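Local coordinates for erythrocyte membrane protein 1 (Plasmodium falciparum, PDB 6S8T), which probably serves as a parasite surface adhesin that binds host cell receptors, this chain being its ICAM-1-binding DBLbeta domain, at residues A109-P112 / P113-H117; H139-L142 / G143-L147. All blocks are in the same frame, centred on the assembly; numbering follows the deposited sequence.

Contact 1: A109-P112 / P113-H117; sequences AYIP and PRRQH
Pro112 and Gln116 meet at the N-terminal end of a single helical turn in this Duffy-binding-like domain, where the short strand 110-111 gives way to helix 113-116. Pro112 holds the N-cap position, and its carbonyl accepts the first i-to-i+4 bond: Gln116 N lies 2.9 Å from Pro112 O, with an N-H...O angle of 160°. The tight part is the buried inner side. There the Pro112 ring sets CD against Arg115 CB at 3.9 Å, while Ile111 CG2 reaches Arg115 CG at 4.1 Å. The Arg115 chain then bends at chi2 (72°), carrying its guanidinium away from Ile111 and Pro112 to a salt bridge with Asp197. The Arg114 guanidinium instead stays beside the Pro112 ring, NH1 lying 4.3 Å from Pro112 CG at an oblique angle, and is held by salt bridges to Glu300 and Asp188. Trp297 of helix 293-319 packs against Ile111, Pro112 and Arg115. The looser side is formed by Pro113 and Gln116, both partly exposed. Gln116 crosses Ile111 at about a right angle, its chain running on extended with CG anti to the backbone N (chi1 176°). Its first methylene, Gln116 CB, stops 4.1 Å from Ile111 CG2.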
ATOM      1  N   ALA A 109       3.369   6.701 -10.677  1.00 78.14           N
ATOM      2  CA  ALA A 109       3.510   5.933  -9.445  1.00 62.36           C
ATOM      3  C   ALA A 109       3.068   4.512  -9.748  1.00 54.21           C
ATOM      4  O   ALA A 109       1.956   4.307 -10.242  1.00 58.50           O
ATOM      5  CB  ALA A 109       2.676   6.533  -8.312  1.00 56.61           C
ATOM      6  N   TYR A 110       3.929   3.539  -9.465  1.00 42.75           N
ATOM      7  CA  TYR A 110       3.636   2.160  -9.830  1.00 37.01           C
ATOM      8  C   TYR A 110       2.615   1.555  -8.871  1.00 37.52           C
ATOM      9  O   TYR A 110       2.721   1.709  -7.649  1.00 37.68           O
ATOM     10  CB  TYR A 110       4.924   1.342  -9.855  1.00 30.67           C
ATOM     11  CG  TYR A 110       5.938   1.880 -10.844  1.00 32.56           C
ATOM     12  CD1 TYR A 110       5.909   1.492 -12.179  1.00 33.70           C
ATOM     13  CD2 TYR A 110       6.907   2.796 -10.449  1.00 33.68           C
ATOM     14  CE1 TYR A 110       6.824   1.989 -13.089  1.00 34.21           C
ATOM     15  CE2 TYR A 110       7.826   3.300 -11.353  1.00 33.71           C
ATOM     16  CZ  TYR A 110       7.782   2.891 -12.669  1.00 36.16           C
ATOM     17  OH  TYR A 110       8.695   3.386 -13.576  1.00 38.82           O
ATOM     18  N   ILE A 111       1.620   0.877  -9.436  1.00 38.15           N
ATOM     19  CA  ILE A 111       0.488   0.342  -8.681  1.00 35.49           C
ATOM     20  C   ILE A 111       0.830  -1.051  -8.164  1.00 32.10           C
ATOM     21  O   ILE A 111       1.181  -1.934  -8.962  1.00 30.76           O
ATOM     22  CB  ILE A 111      -0.782   0.300  -9.548  1.00 35.21           C
ATOM     23  CG1 ILE A 111      -0.986   1.630 -10.279  1.00 40.92           C
ATOM     24  CG2 ILE A 111      -1.995  -0.050  -8.701  1.00 31.51           C
ATOM     25  CD1 ILE A 111      -1.162   2.820  -9.355  1.00 40.98           C
ATOM     26  N   PRO A 112       0.746  -1.302  -6.860  1.00 30.81           N
ATOM     27  CA  PRO A 112       0.970  -2.662  -6.343  1.00 28.72           C
ATOM     28  C   PRO A 112      -0.089  -3.618  -6.862  1.00 33.33           C
ATOM     29  O   PRO A 112      -1.273  -3.258  -6.936  1.00 36.80           O
ATOM     30  CB  PRO A 112       0.862  -2.493  -4.819  1.00 26.43           C
ATOM     31  CG  PRO A 112       1.026  -1.001  -4.571  1.00 28.34           C
ATOM     32  CD  PRO A 112       0.470  -0.330  -5.787  1.00 29.34           C
ATOM     33  N   PRO A 113       0.297  -4.840  -7.240  1.00 34.91           N
ATOM     34  CA  PRO A 113      -0.714  -5.828  -7.660  1.00 33.59           C
ATOM     35  C   PRO A 113      -1.785  -6.080  -6.613  1.00 33.53           C
ATOM     36  O   PRO A 113      -2.945  -6.317  -6.975  1.00 33.95           O
ATOM     37  CB  PRO A 113       0.118  -7.088  -7.931  1.00 33.64           C
ATOM     38  CG  PRO A 113       1.467  -6.571  -8.295  1.00 35.36           C
ATOM     39  CD  PRO A 113       1.669  -5.325  -7.461  1.00 33.48           C
ATOM     40  N   ARG A 114      -1.430  -6.040  -5.326  1.00 31.84           N
ATOM     41  CA  ARG A 114      -2.439  -6.166  -4.279  1.00 32.29           C
ATOM     42  C   ARG A 114      -3.484  -5.061  -4.390  1.00 35.73           C
ATOM     43  O   ARG A 114      -4.687  -5.319  -4.272  1.00 35.06           O
ATOM     44  CB  ARG A 114      -1.774  -6.137  -2.903  1.00 31.19           C
ATOM     45  CG  ARG A 114      -2.750  -6.059  -1.739  1.00 31.97           C
ATOM     46  CD  ARG A 114      -2.060  -5.563  -0.481  1.00 32.38           C
ATOM     47  NE  ARG A 114      -1.342  -4.316  -0.733  1.00 31.87           N
ATOM     48  CZ  ARG A 114      -1.915  -3.118  -0.763  1.00 29.51           C
ATOM     49  NH1 ARG A 114      -1.185  -2.036  -1.009  1.00 30.77           N
ATOM     50  NH2 ARG A 114      -3.219  -3.001  -0.549  1.00 29.82           N
ATOM     51  N   ARG A 115      -3.037  -3.823  -4.633  1.00 33.76           N
ATOM     52  CA  ARG A 115      -3.956  -2.694  -4.749  1.00 33.50           C
ATOM     53  C   ARG A 115      -4.801  -2.787  -6.012  1.00 33.51           C
ATOM     54  O   ARG A 115      -6.008  -2.519  -5.979  1.00 35.51           O
ATOM     55  CB  ARG A 115      -3.169  -1.380  -4.731  1.00 32.72           C
ATOM     56  CG  ARG A 115      -3.970  -0.145  -5.149  1.00 32.59           C
ATOM     57  CD  ARG A 115      -4.985   0.252  -4.086  1.00 32.51           C
ATOM     58  NE  ARG A 115      -5.831   1.372  -4.508  1.00 31.84           N
ATOM     59  CZ  ARG A 115      -7.003   1.232  -5.122  1.00 33.06           C
ATOM     60  NH1 ARG A 115      -7.468   0.020  -5.395  1.00 33.01           N
ATOM     61  NH2 ARG A 115      -7.708   2.301  -5.467  1.00 28.12           N
ATOM     62  N   GLN A 116      -4.184  -3.161  -7.135  1.00 31.84           N
ATOM     63  CA  GLN A 116      -4.905  -3.194  -8.405  1.00 41.18           C
ATOM     64  C   GLN A 116      -6.083  -4.163  -8.360  1.00 42.58           C
ATOM     65  O   GLN A 116      -7.137  -3.892  -8.947  1.00 44.54           O
ATOM     66  CB  GLN A 116      -3.949  -3.567  -9.537  1.00 46.80           C
ATOM     67  CG  GLN A 116      -4.620  -3.715 -10.888  1.00 54.06           C
ATOM     68  CD  GLN A 116      -3.623  -3.922 -12.004  1.00 64.38           C
ATOM     69  OE1 GLN A 116      -2.526  -3.366 -11.979  1.00 69.03           O
ATOM     70  NE2 GLN A 116      -3.995  -4.732 -12.989  1.00 67.73           N
ATOM     71  N   HIS A 117      -5.930  -5.294  -7.672  1.00 39.80           N
ATOM     72  CA  HIS A 117      -6.979  -6.304  -7.592  1.00 44.39           C
ATOM     73  C   HIS A 117      -7.703  -6.286  -6.249  1.00 40.98           C
ATOM     74  O   HIS A 117      -8.188  -7.323  -5.785  1.00 37.36           O
ATOM     75  CB  HIS A 117      -6.399  -7.690  -7.875  1.00 43.20           C
ATOM     76  CG  HIS A 117      -5.642  -7.769  -9.164  1.00 41.98           C
ATOM     77  ND1 HIS A 117      -6.239  -7.577 -10.391  1.00 44.96           N
ATOM     78  CD2 HIS A 117      -4.334  -8.006  -9.415  1.00 41.15           C
ATOM     79  CE1 HIS A 117      -5.333  -7.702 -11.343  1.00 44.98           C
ATOM     80  NE2 HIS A 117      -4.169  -7.965 -10.779  1.00 44.24           N
TER

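Contact 2: H139-L142 / G143-L147; sequences HSLL and GDVQL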
ATOM      1  N   HIS A 139     -24.625   5.638   8.522  1.00 57.76           N
ATOM      2  CA  HIS A 139     -24.600   4.242   8.933  1.00 58.84           C
ATOM      3  C   HIS A 139     -24.588   3.275   7.758  1.00 60.44           C
ATOM      4  O   HIS A 139     -23.973   2.206   7.853  1.00 61.98           O
ATOM      5  CB  HIS A 139     -25.806   3.945   9.830  1.00 63.62           C
ATOM      6  CG  HIS A 139     -25.956   4.903  10.971  1.00 63.96           C
ATOM      7  ND1 HIS A 139     -25.188   4.828  12.113  1.00 63.62           N
ATOM      8  CD2 HIS A 139     -26.782   5.962  11.145  1.00 65.27           C
ATOM      9  CE1 HIS A 139     -25.538   5.795  12.943  1.00 64.86           C
ATOM     10  NE2 HIS A 139     -26.503   6.498  12.378  1.00 65.79           N
ATOM     11  N   SER A 140     -25.254   3.618   6.653  1.00 60.11           N
ATOM     12  CA  SER A 140     -25.266   2.731   5.496  1.00 54.91           C
ATOM     13  C   SER A 140     -23.900   2.661   4.823  1.00 53.04           C
ATOM     14  O   SER A 140     -23.533   1.612   4.280  1.00 52.51           O
ATOM     15  CB  SER A 140     -26.330   3.184   4.495  1.00 55.98           C
ATOM     16  OG  SER A 140     -27.627   3.134   5.066  1.00 63.68           O
ATOM     17  N   LEU A 141     -23.136   3.758   4.843  1.00 51.46           N
ATOM     18  CA  LEU A 141     -21.813   3.741   4.229  1.00 46.29           C
ATOM     19  C   LEU A 141     -20.858   2.835   4.995  1.00 46.74           C
ATOM     20  O   LEU A 141     -20.040   2.134   4.387  1.00 48.77           O
ATOM     21  CB  LEU A 141     -21.248   5.159   4.142  1.00 44.22           C
ATOM     22  CG  LEU A 141     -19.831   5.278   3.568  1.00 37.88           C
ATOM     23  CD1 LEU A 141     -19.784   4.758   2.143  1.00 40.58           C
ATOM     24  CD2 LEU A 141     -19.332   6.714   3.630  1.00 36.19           C
ATOM     25  N   LEU A 142     -20.950   2.830   6.329  1.00 45.90           N
ATOM     26  CA  LEU A 142     -20.060   1.994   7.130  1.00 45.41           C
ATOM     27  C   LEU A 142     -20.275   0.514   6.834  1.00 44.09           C
ATOM     28  O   LEU A 142     -19.318  -0.271   6.835  1.00 44.35           O
ATOM     29  CB  LEU A 142     -20.270   2.277   8.617  1.00 49.26           C
ATOM     30  CG  LEU A 142     -19.472   1.400   9.585  1.00 47.54           C
ATOM     31  CD1 LEU A 142     -17.982   1.582   9.361  1.00 40.95           C
ATOM     32  CD2 LEU A 142     -19.844   1.698  11.032  1.00 49.87           C
ATOM     33  N   GLY A 143     -21.520   0.114   6.574  1.00 46.60           N
ATOM     34  CA  GLY A 143     -21.790  -1.283   6.272  1.00 51.42           C
ATOM     35  C   GLY A 143     -21.059  -1.765   5.033  1.00 50.62           C
ATOM     36  O   GLY A 143     -20.462  -2.845   5.035  1.00 56.20           O
ATOM     37  N   ASP A 144     -21.082  -0.968   3.964  1.00 47.05           N
ATOM     38  CA  ASP A 144     -20.405  -1.370   2.735  1.00 47.38           C
ATOM     39  C   ASP A 144     -18.890  -1.269   2.864  1.00 48.19           C
ATOM     40  O   ASP A 144     -18.164  -2.037   2.222  1.00 49.19           O
ATOM     41  CB  ASP A 144     -20.910  -0.532   1.560  1.00 49.40           C
ATOM     42  CG  ASP A 144     -22.016  -1.231   0.777  1.00 56.88           C
ATOM     43  OD1 ASP A 144     -21.832  -2.414   0.411  1.00 57.03           O
ATOM     44  OD2 ASP A 144     -23.070  -0.604   0.536  1.00 60.07           O
ATOM     45  N   VAL A 145     -18.391  -0.340   3.683  1.00 48.77           N
ATOM     46  CA  VAL A 145     -16.951  -0.259   3.911  1.00 43.59           C
ATOM     47  C   VAL A 145     -16.475  -1.451   4.731  1.00 43.22           C
ATOM     48  O   VAL A 145     -15.402  -2.011   4.474  1.00 42.19           O
ATOM     49  CB  VAL A 145     -16.589   1.080   4.583  1.00 40.27           C
ATOM     50  CG1 VAL A 145     -15.124   1.095   4.994  1.00 34.85           C
ATOM     51  CG2 VAL A 145     -16.888   2.238   3.648  1.00 37.72           C
ATOM     52  N   GLN A 146     -17.265  -1.863   5.728  1.00 43.53           N
ATOM     53  CA  GLN A 146     -16.895  -3.027   6.525  1.00 45.49           C
ATOM     54  C   GLN A 146     -17.018  -4.318   5.727  1.00 48.12           C
ATOM     55  O   GLN A 146     -16.233  -5.250   5.936  1.00 45.92           O
ATOM     56  CB  GLN A 146     -17.753  -3.100   7.788  1.00 45.98           C
ATOM     57  CG  GLN A 146     -17.407  -2.051   8.837  1.00 46.38           C
ATOM     58  CD  GLN A 146     -18.253  -2.180  10.088  1.00 48.54           C
ATOM     59  OE1 GLN A 146     -19.476  -2.063  10.036  1.00 51.82           O
ATOM     60  NE2 GLN A 146     -17.605  -2.430  11.218  1.00 48.30           N
ATOM     61  N   LEU A 147     -17.992  -4.397   4.816  1.00 51.52           N
ATOM     62  CA  LEU A 147     -18.101  -5.576   3.964  1.00 55.06           C
ATOM     63  C   LEU A 147     -16.900  -5.693   3.035  1.00 53.41           C
ATOM     64  O   LEU A 147     -16.347  -6.786   2.860  1.00 54.34           O
ATOM     65  CB  LEU A 147     -19.399  -5.530   3.156  1.00 59.86           C
ATOM     66  CG  LEU A 147     -19.603  -6.686   2.175  1.00 64.56           C
ATOM     67  CD1 LEU A 147     -19.815  -7.999   2.918  1.00 66.39           C
ATOM     68  CD2 LEU A 147     -20.765  -6.406   1.236  1.00 67.83           C
TER
HETATM   69  O   HOH W   1     -24.249   1.393   1.716  1.00 48.45           O
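Leu142 and Gln146, one turn apart near the start of helix 137-163, make the closest side-chain contact across this helical stretch. Gln146 CG stands anti to its own carbonyl carbon (chi1 -73°), which swings the chain back along the helix, and the two side chains pass each other at a slant. Gln146 CG comes within 3.7 Å of Leu142 CD1, and the amide oxygen Gln146 OE1 rests 3.5 Å from Leu142 CG, with the carbonyl oxygen Leu142 O, another acceptor, also close by. One residue earlier in each segment the contact is thinner: Leu141 CD1 touches Val145 CG2 at 4.1 Å.

Both pairs ride on regular alpha-helical backbone bonds. Gln146 N donates to Leu142 O at 2.8 Å, and Val145 N to Leu141 O at 3.1 Å; the bond from Gly143 N to His139 O is weak at 3.5 Å. On another side of the helix a water bridges the turn, donating both to Ser140 O and, at 2.6 Å, to Asp144 OD2.

Residues beyond the helix fix the polar ends. Asp144 is held by Ser68 and Asn122 at OD1 and by the backbone N of Asn69 at OD2, while Gln146 NE2 donates to the carbonyl of Gln259. Helix 246-268 covers the apolar side, placing Trp252 on Leu141 and Leu142 and Val260 on Val145, which also meets Leu189 and Ile193 of helix 172-194.

The Asp144 and Gln146 side chains, both buried, therefore fare differently. Four hydrogen bonds, counting the water, grip the Asp144 carboxylate, a setting that would probably stabilise its ionised form. Gln146 OE1 is buried without any polar partner in the model, so the NE2 bond to Gln259 O probably sets the orientation of the amide, and the oxygen probably pays a desolvation cost.

Contact 1 precedes contact 2 in the chain, and both belong to the Duffy-binding-like domain that binds ICAM-1, yet they do not touch: their centres are about 23 Å apart and their nearest atoms about 12 Å. Contact 1 is the more central, with its centre about 8 Å from that of the chain against about 21 Å for contact 2. Helix 172-194 links them indirectly, since Asp188 and Ile192 meet Arg115 of contact 1 while Leu189 and Ile193 meet Val145 of contact 2. Otherwise their surroundings differ, helix 293-319 packing on Ala109, Ile111, Pro112 and Arg115 and helix 246-268 on Leu141, Leu142 and Val145.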